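Local coordinates for Mypaa.01249.c (Mycobacterium paratuberculosis, PDB 3RD5), which probably acts as an oxidoreductase of the short-chain dehydrogenase/reductase family, though its substrate is not known, at residues A[124-127]-A[128-131]. Sequence-based numbering, arbitrary orientation. Where two conformers were deposited one is given.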
ATOM      1  N   ASN A 124     -10.449   3.916  -3.580  1.00 14.32           N
ATOM      2  CA  ASN A 124     -11.675   4.179  -4.326  1.00 15.23           C
ATOM      3  C   ASN A 124     -12.068   5.654  -4.235  1.00 15.30           C
ATOM      4  O   ASN A 124     -12.614   6.197  -5.201  1.00 16.84           O
ATOM      5  CB  ASN A 124     -12.843   3.324  -3.804  1.00 16.44           C
ATOM      6  CG  ASN A 124     -12.824   1.934  -4.337  1.00 18.55           C
ATOM      7  OD1 ASN A 124     -12.383   1.691  -5.476  1.00 18.09           O
ATOM      8  ND2 ASN A 124     -13.365   0.987  -3.522  1.00 18.95           N
ATOM      9  N   LEU A 125     -11.820   6.293  -3.107  1.00 15.15           N
ATOM     10  CA  LEU A 125     -12.182   7.697  -2.939  1.00 16.39           C
ATOM     11  C   LEU A 125     -11.248   8.635  -3.714  1.00 16.92           C
ATOM     12  O   LEU A 125     -11.715   9.670  -4.221  1.00 19.23           O
ATOM     13  CB  LEU A 125     -12.193   8.058  -1.465  1.00 16.76           C
ATOM     14  CG  LEU A 125     -13.298   7.404  -0.645  1.00 18.29           C
ATOM     15  CD1 LEU A 125     -13.013   7.520   0.844  1.00 20.37           C
ATOM     16  CD2 LEU A 125     -14.688   8.003  -1.001  1.00 21.17           C
ATOM     17  N   LEU A 126      -9.979   8.275  -3.891  1.00 15.63           N
ATOM     18  CA  LEU A 126      -9.023   9.116  -4.632  1.00 16.15           C
ATOM     19  C   LEU A 126      -8.986   8.876  -6.143  1.00 16.56           C
ATOM     20  O   LEU A 126      -8.549   9.745  -6.908  1.00 16.85           O
ATOM     21  CB  LEU A 126      -7.627   8.961  -4.058  1.00 15.24           C
ATOM     22  CG  LEU A 126      -7.417   9.512  -2.660  1.00 15.90           C
ATOM     23  CD1 LEU A 126      -5.952   9.271  -2.165  1.00 19.14           C
ATOM     24  CD2 LEU A 126      -7.728  11.017  -2.625  1.00 18.93           C
ATOM     25  N   LEU A 127      -9.375   7.675  -6.593  1.00 16.46           N
ATOM     26  CA  LEU A 127      -9.225   7.282  -7.982  1.00 16.13           C
ATOM     27  C   LEU A 127      -9.696   8.309  -9.021  1.00 16.94           C
ATOM     28  O   LEU A 127      -8.977   8.505 -10.010  1.00 17.51           O
ATOM     29  CB  LEU A 127      -9.894   5.932  -8.270  1.00 17.00           C
ATOM     30  CG  LEU A 127      -9.054   4.698  -8.018  1.00 17.63           C
ATOM     31  CD1 LEU A 127      -9.926   3.440  -8.063  1.00 19.13           C
ATOM     32  CD2 LEU A 127      -7.881   4.519  -8.996  1.00 18.29           C
ATOM     33  N   PRO A 128     -10.839   8.961  -8.798  1.00 17.60           N
ATOM     34  CA  PRO A 128     -11.286   9.963  -9.784  1.00 18.94           C
ATOM     35  C   PRO A 128     -10.353  11.160  -9.960  1.00 18.17           C
ATOM     36  O   PRO A 128     -10.532  11.923 -10.938  1.00 20.32           O
ATOM     37  CB  PRO A 128     -12.643  10.408  -9.228  1.00 19.91           C
ATOM     38  CG  PRO A 128     -13.077   9.302  -8.371  1.00 19.87           C
ATOM     39  CD  PRO A 128     -11.842   8.772  -7.735  1.00 17.85           C
ATOM     40  N   ARG A 129      -9.433  11.367  -9.029  1.00 17.18           N
ATOM     41  CA  ARG A 129      -8.522  12.509  -9.027  1.00 18.01           C
ATOM     42  C   ARG A 129      -7.046  12.110  -9.088  1.00 17.39           C
ATOM     43  O   ARG A 129      -6.164  12.941  -8.886  1.00 18.21           O
ATOM     44  CB  ARG A 129      -8.808  13.394  -7.822  1.00 19.06           C
ATOM     45  CG  ARG A 129     -10.275  13.874  -7.806  1.00 20.32           C
ATOM     46  CD  ARG A 129     -10.538  14.966  -6.764  1.00 22.99           C
ATOM     47  NE  ARG A 129     -10.239  14.527  -5.420  1.00 21.83           N
ATOM     48  CZ  ARG A 129     -10.969  13.708  -4.690  1.00 24.18           C
ATOM     49  NH1 ARG A 129     -12.090  13.184  -5.159  1.00 25.67           N
ATOM     50  NH2 ARG A 129     -10.572  13.406  -3.456  1.00 26.45           N
ATOM     51  N   LEU A 130      -6.798  10.857  -9.441  1.00 16.94           N
ATOM     52  CA  LEU A 130      -5.441  10.333  -9.644  0.70 16.40           C
ATOM     53  C   LEU A 130      -5.100  10.310 -11.130  1.00 17.01           C
ATOM     54  O   LEU A 130      -5.957   9.999 -11.988  1.00 18.31           O
ATOM     55  CB  LEU A 130      -5.309   8.907  -9.107  0.70 16.86           C
ATOM     56  CG  LEU A 130      -5.333   8.705  -7.592  0.70 17.66           C
ATOM     57  CD1 LEU A 130      -5.114   7.207  -7.231  0.70 17.82           C
ATOM     58  CD2 LEU A 130      -4.332   9.626  -6.854  0.70 20.78           C
ATOM     59  N   THR A 131      -3.831  10.598 -11.455  1.00 17.47           N
ATOM     60  CA  THR A 131      -3.401  10.668 -12.860  1.00 17.67           C
ATOM     61  C   THR A 131      -2.481   9.560 -13.401  1.00 17.93           C
ATOM     62  O   THR A 131      -2.430   9.361 -14.637  1.00 19.39           O
ATOM     63  CB  THR A 131      -2.697  11.990 -13.181  1.00 18.70           C
ATOM     64  OG1 THR A 131      -1.410  12.015 -12.550  1.00 20.23           O
ATOM     65  CG2 THR A 131      -3.540  13.186 -12.739  1.00 19.96           C
TER
HETATM   66  O   HOH W   1     -14.039  10.947  -3.981  1.00 28.86           O
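The shortest direct hydrogen bond across this turn runs from Arg129 N to Leu126 O, 2.8 Å long and fairly straight at 157°. One residue on, Leu130 N reaches Leu127 O at a longer 3.3 Å, so two successive i to i+3 bonds, the second long, close the turn around Leu127 and Pro128, which are 3-10 in geometry. Pro128 suits this place because it has no N-H to give to Asn124 O, four residues back, which meets the ring CD at 3.7 Å. Leu125 O is reached through water: water 1 donates to it at 2.7 Å and accepts from Arg129 NH1 at 3.2 Å, lying in plane at the guanidinium edge. Arg129 can reach back because its chain bends at CG-CD (chi3 -60°), which also lays NH2 3.8 Å from Leu126 CD2, while NE is held by Val84 O. On the buried side three leucines meet. In the conformer given, one of two, Leu130 CG comes within 4.2 Å of Leu126 CB, and Leu130 CD1 lies about as far from Leu127 CD2; Leu126 and Leu130 both pack on Leu90 of the neighbouring strand 87-92. The chain thus passes from helix 110-126 through a proline-containing 3-10 turn and the short strand 130-131 toward strand 133-137, closing the beta-alpha-beta crossover that starts from strand 87-92 in the Rossmann fold.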